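Local coordinates for protein putative diguanylate cyclase (GGDEF) with PAS/PAC domain (Rhodopseudomonas palustris, PDB 3LIF) that probably makes cyclic di-GMP from two GTP as a whole membrane protein, of which this chain is the extracellular PDC-fold sensor domain, at residues A[11-16]-A[236-241]; A[25-30]-A[155-160]; A[169-172]-A[178-181]. All blocks are in the same frame, centred on the assembly; numbering follows the deposited sequence. Where two conformers were deposited one is given.

Contact 1 of 3, residues A[11-16]-A[236-241]; sequences AQSETE and VARTED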
loop_
_atom_site.group_PDB
_atom_site.type_symbol
_atom_site.label_atom_id
_atom_site.label_comp_id
_atom_site.label_asym_id
_atom_site.label_seq_id
_atom_site.Cartn_x
_atom_site.Cartn_y
_atom_site.Cartn_z
ATOM N N ALA A 11 -15.471 -11.589 -24.284
ATOM C CA ALA A 11 -16.339 -11.641 -23.122
ATOM C C ALA A 11 -15.770 -12.469 -22.002
ATOM O O ALA A 11 -16.004 -12.158 -20.837
ATOM C CB ALA A 11 -17.704 -12.141 -23.489
ATOM N N GLN A 12 -15.050 -13.531 -22.322
ATOM C CA GLN A 12 -14.508 -14.365 -21.279
ATOM C C GLN A 12 -13.268 -13.706 -20.769
ATOM O O GLN A 12 -12.839 -13.898 -19.627
ATOM C CB GLN A 12 -14.102 -15.737 -21.812
ATOM C CG GLN A 12 -15.067 -16.318 -22.819
ATOM C CD GLN A 12 -14.745 -17.784 -23.157
ATOM O OE1 GLN A 12 -13.652 -18.119 -23.700
ATOM N NE2 GLN A 12 -15.698 -18.666 -22.838
ATOM N N SER A 13 -12.631 -12.951 -21.628
ATOM C CA SER A 13 -11.466 -12.305 -21.148
ATOM C C SER A 13 -11.906 -11.217 -20.111
ATOM O O SER A 13 -11.370 -11.168 -18.996
ATOM C CB SER A 13 -10.675 -11.744 -22.298
ATOM O OG SER A 13 -9.880 -10.722 -21.764
ATOM N N GLU A 14 -12.909 -10.400 -20.470
ATOM C CA GLU A 14 -13.465 -9.436 -19.544
ATOM C C GLU A 14 -13.857 -10.175 -18.273
ATOM O O GLU A 14 -13.536 -9.761 -17.167
ATOM C CB GLU A 14 -14.663 -8.686 -20.136
ATOM C CG GLU A 14 -15.300 -7.698 -19.182
ATOM C CD GLU A 14 -16.513 -6.947 -19.758
ATOM O OE1 GLU A 14 -16.529 -6.638 -20.976
ATOM O OE2 GLU A 14 -17.450 -6.640 -18.976
ATOM N N THR A 15 -14.539 -11.292 -18.390
ATOM C CA THR A 15 -14.814 -11.999 -17.174
ATOM C C THR A 15 -13.525 -12.365 -16.409
ATOM O O THR A 15 -13.520 -12.347 -15.189
ATOM C CB THR A 15 -15.751 -13.214 -17.417
ATOM O OG1 THR A 15 -17.017 -12.711 -17.789
ATOM C CG2 THR A 15 -15.987 -14.024 -16.151
ATOM N N GLU A 16 -12.435 -12.730 -17.067
ATOM C CA GLU A 16 -11.335 -13.218 -16.237
ATOM C C GLU A 16 -10.698 -12.041 -15.550
ATOM O O GLU A 16 -10.253 -12.163 -14.411
ATOM C CB GLU A 16 -10.252 -13.951 -17.010
ATOM C CG GLU A 16 -10.704 -15.164 -17.768
ATOM C CD GLU A 16 -9.703 -15.509 -18.882
ATOM O OE1 GLU A 16 -8.772 -14.676 -19.159
ATOM O OE2 GLU A 16 -9.850 -16.600 -19.474
ATOM N N VAL A 236 -5.821 -4.193 -13.288
ATOM C CA VAL A 236 -5.150 -5.195 -14.152
ATOM C C VAL A 236 -5.398 -4.798 -15.570
ATOM O O VAL A 236 -6.535 -4.527 -15.932
ATOM C CB VAL A 236 -5.845 -6.570 -14.197
ATOM C CG1 VAL A 236 -4.824 -7.649 -14.196
ATOM C CG2 VAL A 236 -6.802 -6.784 -13.116
ATOM N N ALA A 237 -4.373 -4.872 -16.407
ATOM C CA ALA A 237 -4.523 -4.546 -17.825
ATOM C C ALA A 237 -3.779 -5.527 -18.711
ATOM O O ALA A 237 -2.805 -6.141 -18.281
ATOM C CB ALA A 237 -4.033 -3.174 -18.091
ATOM N N ARG A 238 -4.273 -5.693 -19.936
ATOM C CA ARG A 238 -3.555 -6.420 -20.998
ATOM C C ARG A 238 -3.799 -5.814 -22.368
ATOM O O ARG A 238 -4.882 -5.329 -22.641
ATOM C CB ARG A 238 -3.862 -7.939 -20.996
ATOM C CG ARG A 238 -5.271 -8.408 -21.312
ATOM C CD ARG A 238 -5.297 -9.905 -21.837
ATOM N NE ARG A 238 -5.118 -10.978 -20.820
ATOM C CZ ARG A 238 -6.114 -11.730 -20.286
ATOM N NH1 ARG A 238 -7.389 -11.578 -20.638
ATOM N NH2 ARG A 238 -5.863 -12.658 -19.377
ATOM N N THR A 239 -2.776 -5.812 -23.220
ATOM C CA THR A 239 -2.971 -5.467 -24.623
ATOM C C THR A 239 -3.896 -6.500 -25.183
ATOM O O THR A 239 -3.908 -7.638 -24.741
ATOM C CB THR A 239 -1.660 -5.429 -25.461
ATOM O OG1 THR A 239 -0.869 -6.560 -25.151
ATOM C CG2 THR A 239 -0.827 -4.227 -25.130
ATOM N N GLU A 240 -4.708 -6.078 -26.140
ATOM C CA GLU A 240 -5.685 -6.967 -26.738
ATOM C C GLU A 240 -5.074 -8.025 -27.643
ATOM O O GLU A 240 -5.390 -9.209 -27.497
ATOM C CB GLU A 240 -6.674 -6.211 -27.594
ATOM C CG GLU A 240 -7.309 -7.185 -28.564
ATOM C CD GLU A 240 -8.482 -6.597 -29.297
ATOM O OE1 GLU A 240 -8.920 -5.472 -28.921
ATOM O OE2 GLU A 240 -8.965 -7.266 -30.242
ATOM N N ASP A 241 -4.225 -7.588 -28.585
ATOM C CA ASP A 241 -3.697 -8.486 -29.640
ATOM C C ASP A 241 -4.147 -8.101 -31.109
ATOM O O ASP A 241 -5.354 -8.021 -31.408
ATOM C CB ASP A 241 -4.074 -9.965 -29.336
ATOM C CG ASP A 241 -3.295 -10.567 -28.158
ATOM O OD1 ASP A 241 -2.848 -9.861 -27.229
ATOM O OD2 ASP A 241 -3.139 -11.795 -28.160
#
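Arg238 reaches from strand 232-239 to the long N-terminal helix 5-47 and meets two polar side chains there, Ser13 and Glu16. The backbones stay well apart, the CA atoms of Ser13 and Glu240 being 9.7 Å from each other, and only about 103 Å² is buried between the segments. The link is therefore made by side-chain ends at the surface.

One interaction is a hydrogen bond, and it is weak: Arg238 NH1 lies 2.9 Å from Ser13 OG, but the N-H points well off line, with an angle of 115° at the hydrogen. The hydroxyl sits at the edge of the guanidinium, in its plane. Ser13 CB follows at 3.7 Å from the same NH1.

The other is a salt bridge. Glu16 OE1 stands 3.5 Å from Arg238 NH2 and 3.7 Å from Arg238 NH1, so a single carboxylate oxygen faces the guanidinium near its plane. Carboxylate and guanidinium planes are turned 83° apart, and only OE1 comes near, unlike a paired, two-oxygen grip. The Glu16 chain runs extended beyond CG and crosses that of Arg238 at about a right angle.

The bend that allows this lies within Arg238, whose chi3 of 76° folds the chain before the guanidinium. Along the same helix Met17 touches Arg238, while Val236 packs on Leu20, Ser21 and Leu24, one to two turns further along the helix.

Ser13 and Glu16, three residues apart on one side of the helix, thus share one guanidinium. With a strongly bent hydrogen bond and a long, one-oxygen bridge at the surface, the attraction is probably modest, joining the start of the helix to the last strand, 232-239, of the second PDC-type sheet near the end of the modelled chain.

Contact 2 of 3, residues A[25-30]-A[155-160]; sequences AEHATH and STFYKT
One face of the His27 imidazole is covered by Phe157, whose CD2 sits 3.2 Å above the plane and over the ring centre. In return His27 CD2 lies 3.3 Å above one face of the Phe157 ring, displaced toward its rim. This is an offset (parallel-displaced) stack, with centroids 3.8 Å apart and planes inclined by 14°, and it joins the long helix 5-47 to helix 151-158 of the PDC domain whose sheet includes strands 168-173 and 232-239. At the edge of the Tyr158 ring, in its plane, a water lies 2.9 Å from Tyr158 OH; it is also 2.7 Å from His27 ND1, bridging the two side chains.

The rings approach from opposite directions. His27 carries CG anti to its backbone N (chi1 178°); the same first torsion in Phe157 swings its ring out from helix 151-158 to meet it, and the two overlap between the helices. The histidine's CG comes 3.3 Å from Phe157 CE2. Replacing His27 with an alanine would probably uncover this face of Phe157 and leave the bridging water without its imidazole partner.

Phe157 is further hemmed in by Phe161, edge-to-face with it, and by Leu24 from the long helix, which also touches Tyr158. Phe157 O takes two donors, Thr160 N and Thr160 OG1; the hydroxyl lies 2.8 Å from Phe157 O, in the carbonyl plane, with a C=O...OG1 angle of 157°.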
loop_
_atom_site.group_PDB
_atom_site.type_symbol
_atom_site.label_atom_id
_atom_site.label_comp_id
_atom_site.label_asym_id
_atom_site.label_seq_id
_atom_site.Cartn_x
_atom_site.Cartn_y
_atom_site.Cartn_z
ATOM N N ALA A 25 -7.828 -7.280 -5.288
ATOM C CA ALA A 25 -8.362 -6.372 -4.281
ATOM C C ALA A 25 -8.346 -7.046 -2.898
ATOM O O ALA A 25 -7.991 -6.447 -1.878
ATOM C CB ALA A 25 -9.751 -5.963 -4.644
ATOM N N GLU A 26 -8.708 -8.317 -2.871
ATOM C CA GLU A 26 -8.684 -9.047 -1.616
ATOM C C GLU A 26 -7.315 -9.275 -1.091
ATOM O O GLU A 26 -7.063 -9.206 0.103
ATOM C CB GLU A 26 -9.361 -10.390 -1.754
ATOM C CG GLU A 26 -10.827 -10.214 -1.855
ATOM C CD GLU A 26 -11.504 -11.497 -1.537
ATOM O OE1 GLU A 26 -12.293 -11.516 -0.551
ATOM O OE2 GLU A 26 -11.207 -12.509 -2.252
ATOM N N HIS A 27 -6.427 -9.618 -1.974
ATOM C CA HIS A 27 -5.074 -9.730 -1.527
ATOM C C HIS A 27 -4.641 -8.426 -0.803
ATOM O O HIS A 27 -3.907 -8.484 0.212
ATOM C CB HIS A 27 -4.220 -9.952 -2.717
ATOM C CG HIS A 27 -2.791 -10.042 -2.391
ATOM N ND1 HIS A 27 -1.940 -8.966 -2.499
ATOM C CD2 HIS A 27 -2.032 -11.094 -2.018
ATOM C CE1 HIS A 27 -0.715 -9.349 -2.202
ATOM N NE2 HIS A 27 -0.740 -10.637 -1.909
ATOM N N ALA A 28 -5.077 -7.259 -1.317
ATOM C CA ALA A 28 -4.645 -6.008 -0.729
ATOM C C ALA A 28 -5.321 -5.975 0.605
ATOM O O ALA A 28 -4.662 -5.844 1.645
ATOM C CB ALA A 28 -5.041 -4.810 -1.559
ATOM N N THR A 29 -6.634 -6.144 0.596
ATOM C CA THR A 29 -7.328 -6.121 1.860
ATOM C C THR A 29 -6.650 -7.036 2.882
ATOM O O THR A 29 -6.344 -6.624 3.989
ATOM C CB THR A 29 -8.794 -6.465 1.766
ATOM O OG1 THR A 29 -9.478 -5.495 0.948
ATOM C CG2 THR A 29 -9.373 -6.419 3.176
ATOM N N HIS A 30 -6.378 -8.267 2.519
ATOM C CA HIS A 30 -5.839 -9.211 3.493
ATOM C C HIS A 30 -4.449 -8.750 3.944
ATOM O O HIS A 30 -4.124 -8.857 5.134
ATOM C CB HIS A 30 -5.764 -10.676 2.968
ATOM C CG HIS A 30 -7.094 -11.337 2.731
ATOM N ND1 HIS A 30 -8.224 -11.045 3.468
ATOM C CD2 HIS A 30 -7.461 -12.297 1.841
ATOM C CE1 HIS A 30 -9.233 -11.778 3.026
ATOM N NE2 HIS A 30 -8.794 -12.546 2.041
ATOM N N SER A 155 4.823 -6.608 -5.735
ATOM C CA SER A 155 5.224 -6.827 -7.098
ATOM C C SER A 155 5.522 -8.307 -7.329
ATOM O O SER A 155 5.340 -8.837 -8.403
ATOM C CB SER A 155 6.421 -5.946 -7.467
ATOM O OG SER A 155 7.404 -5.988 -6.469
ATOM N N THR A 156 5.966 -9.001 -6.303
ATOM C CA THR A 156 6.347 -10.390 -6.443
ATOM C C THR A 156 5.115 -11.243 -6.613
ATOM O O THR A 156 5.091 -12.150 -7.395
ATOM C CB THR A 156 7.113 -10.755 -5.187
ATOM O OG1 THR A 156 8.437 -10.255 -5.373
ATOM C CG2 THR A 156 7.104 -12.269 -4.844
ATOM N N PHE A 157 4.092 -10.946 -5.853
ATOM C CA PHE A 157 2.834 -11.577 -6.052
ATOM C C PHE A 157 2.350 -11.230 -7.464
ATOM O O PHE A 157 1.773 -12.094 -8.147
ATOM C CB PHE A 157 1.849 -11.004 -5.039
ATOM C CG PHE A 157 0.471 -11.569 -5.145
ATOM C CD1 PHE A 157 0.264 -12.943 -5.156
ATOM C CD2 PHE A 157 -0.632 -10.742 -5.211
ATOM C CE1 PHE A 157 -1.034 -13.470 -5.244
ATOM C CE2 PHE A 157 -1.920 -11.252 -5.307
ATOM C CZ PHE A 157 -2.120 -12.619 -5.319
ATOM N N TYR A 158 2.583 -9.984 -7.915
ATOM C CA TYR A 158 1.891 -9.545 -9.118
ATOM C C TYR A 158 2.490 -10.241 -10.306
ATOM O O TYR A 158 1.789 -10.566 -11.270
ATOM C CB TYR A 158 1.844 -8.024 -9.340
ATOM C CG TYR A 158 0.988 -7.278 -8.357
ATOM C CD1 TYR A 158 -0.050 -7.920 -7.674
ATOM C CD2 TYR A 158 1.230 -5.942 -8.081
ATOM C CE1 TYR A 158 -0.828 -7.243 -6.737
ATOM C CE2 TYR A 158 0.468 -5.241 -7.157
ATOM C CZ TYR A 158 -0.557 -5.892 -6.486
ATOM O OH TYR A 158 -1.316 -5.187 -5.579
ATOM N N LYS A 159 3.780 -10.528 -10.225
ATOM C CA LYS A 159 4.385 -11.226 -11.334
ATOM C C LYS A 159 3.987 -12.711 -11.474
ATOM O O LYS A 159 4.275 -13.317 -12.491
ATOM C CB LYS A 159 5.889 -11.027 -11.362
ATOM C CG LYS A 159 6.645 -11.893 -10.449
ATOM C CD LYS A 159 8.126 -11.544 -10.600
ATOM C CE LYS A 159 8.704 -12.193 -11.868
ATOM N NZ LYS A 159 10.127 -11.819 -11.925
ATOM N N THR A 160 3.286 -13.278 -10.500
ATOM C CA THR A 160 2.840 -14.636 -10.675
ATOM C C THR A 160 1.682 -14.773 -11.686
ATOM O O THR A 160 1.036 -15.815 -11.736
ATOM C CB THR A 160 2.320 -15.271 -9.358
ATOM O OG1 THR A 160 1.061 -14.687 -9.014
ATOM C CG2 THR A 160 3.299 -15.126 -8.224
HETATM O O HOH W 1 -2.925 -6.970 -4.026
#

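Contact 3 of 3, residues A[169-172]-A[178-181]; sequences ISLL and LLIQ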
loop_
_atom_site.group_PDB
_atom_site.type_symbol
_atom_site.label_atom_id
_atom_site.label_comp_id
_atom_site.label_asym_id
_atom_site.label_seq_id
_atom_site.Cartn_x
_atom_site.Cartn_y
_atom_site.Cartn_z
ATOM N N ILE A 169 -0.086 -4.798 -13.667
ATOM C CA ILE A 169 -0.901 -4.649 -12.467
ATOM C C ILE A 169 -0.482 -3.467 -11.653
ATOM O O ILE A 169 0.713 -3.244 -11.482
ATOM C CB ILE A 169 -0.804 -5.868 -11.614
ATOM C CG1 ILE A 169 -1.298 -7.045 -12.443
ATOM C CG2 ILE A 169 -1.622 -5.699 -10.378
ATOM C CD1 ILE A 169 -1.608 -8.261 -11.646
ATOM N N SER A 170 -1.439 -2.721 -11.123
ATOM C CA SER A 170 -1.080 -1.597 -10.252
ATOM C C SER A 170 -1.805 -1.611 -8.956
ATOM O O SER A 170 -2.987 -2.053 -8.873
ATOM C CB SER A 170 -1.425 -0.285 -10.902
ATOM O OG SER A 170 -0.651 -0.202 -12.048
ATOM N N LEU A 171 -1.138 -1.059 -7.949
ATOM C CA LEU A 171 -1.813 -0.806 -6.701
ATOM C C LEU A 171 -1.774 0.686 -6.505
ATOM O O LEU A 171 -0.696 1.263 -6.457
ATOM C CB LEU A 171 -1.107 -1.529 -5.571
ATOM C CG LEU A 171 -1.681 -1.219 -4.186
ATOM C CD1 LEU A 171 -3.078 -1.648 -4.069
ATOM C CD2 LEU A 171 -0.864 -1.809 -3.068
ATOM N N LEU A 172 -2.942 1.318 -6.434
ATOM C CA LEU A 172 -2.980 2.756 -6.248
ATOM C C LEU A 172 -3.777 3.220 -5.043
ATOM O O LEU A 172 -4.591 2.474 -4.470
ATOM C CB LEU A 172 -3.465 3.502 -7.494
ATOM C CG LEU A 172 -2.834 3.067 -8.817
ATOM C CD1 LEU A 172 -3.879 2.251 -9.654
ATOM C CD2 LEU A 172 -2.324 4.258 -9.585
ATOM N N LEU A 178 0.332 6.407 -6.882
ATOM C CA LEU A 178 0.728 5.063 -7.252
ATOM C C LEU A 178 1.627 4.431 -6.174
ATOM O O LEU A 178 2.681 4.952 -5.884
ATOM C CB LEU A 178 1.449 5.100 -8.617
ATOM C CG LEU A 178 2.177 3.779 -9.014
ATOM C CD1 LEU A 178 1.221 2.659 -9.327
ATOM C CD2 LEU A 178 3.111 3.948 -10.156
ATOM N N LEU A 179 1.230 3.321 -5.574
ATOM C CA LEU A 179 2.106 2.616 -4.594
ATOM C C LEU A 179 3.020 1.598 -5.261
ATOM O O LEU A 179 4.211 1.444 -4.952
ATOM C CB LEU A 179 1.287 1.841 -3.570
ATOM C CG LEU A 179 0.761 2.662 -2.406
ATOM C CD1 LEU A 179 -0.506 3.384 -2.876
ATOM C CD2 LEU A 179 0.518 1.758 -1.160
ATOM N N ILE A 180 2.448 0.824 -6.153
ATOM C CA ILE A 180 3.324 -0.036 -6.884
ATOM C C ILE A 180 2.735 -0.389 -8.212
ATOM O O ILE A 180 1.502 -0.412 -8.397
ATOM C CB ILE A 180 3.714 -1.292 -6.122
ATOM C CG1 ILE A 180 4.714 -2.082 -6.999
ATOM C CG2 ILE A 180 2.528 -2.081 -5.702
ATOM C CD1 ILE A 180 6.122 -1.183 -7.395
ATOM N N GLN A 181 3.626 -0.605 -9.157
ATOM C CA GLN A 181 3.189 -1.027 -10.455
ATOM C C GLN A 181 4.076 -2.142 -11.052
ATOM O O GLN A 181 5.307 -2.118 -10.986
ATOM C CB GLN A 181 2.930 0.220 -11.319
ATOM C CG GLN A 181 3.615 0.275 -12.655
ATOM C CD GLN A 181 3.114 -0.775 -13.600
ATOM O OE1 GLN A 181 1.967 -1.199 -13.533
ATOM N NE2 GLN A 181 3.982 -1.222 -14.454
#
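Leu179 has a helix-like backbone psi of -45° within an otherwise extended strand, and this turn directs its N-H and that of Ile180 to the same acceptor, Leu171 O. The result is a classic beta bulge, with Leu179 and Ile180 both opposite Leu171 in the antiparallel hairpin of strands 168-173 and 178-182. Leu171 O takes Leu179 N at 3.0 Å and Ile180 N at 3.2 Å, the latter on a lone pair. In the other direction Leu171 N gives a nearly straight bond to Ile180 O at 2.8 Å, with 175° at the hydrogen.

Ser170 pairs with Gln181 and Leu172 with Leu178, both non-hydrogen-bonded pairs; the register moves by one residue between Leu171 and Leu172. On the face of Leu172, Leu178 places CG anti to its backbone N (chi1 169°), from where its CD1 meets Leu172 CD2 at 3.9 Å. The other face holds Leu171 and Ile180, with Leu171 CB 3.7 Å from Ile180 CG2. Phe154 of helix 151-158 covers both.

Strand 178-182 forms one border of the five-stranded sheet, while strand 168-173 continues the bonding inward to strand 232-239. Leu171 O, buried among leucine and isoleucine side chains, thus has two N-H donors, and the extra residue of the bulge is taken up without losing a backbone bond at Leu179 N or Ile180 N.

In the fold
Contacts 1 and 2 both lie on helix 5-47, their centres 18 Å apart and their nearest atoms about 8 Å apart, so the helix meets the domain at separate points without direct touch between them. Contacts 2 and 3 are closer, 10 Å between centres: Tyr158 packs on the hairpin, its CG 3.7 Å from Ile169 CG2 and its OH 3.7 Å from Leu171 CB. Contact 1 reaches contact 3, 19 Å away by centres, through neighbouring strands of one sheet, where Val236 CG1 lies 4.0 Å from Ile169 CG1. Together they tie part of the long helix to the second of the sensor's two antiparallel sheets, the one with strands 168-173, 178-182 and 232-239.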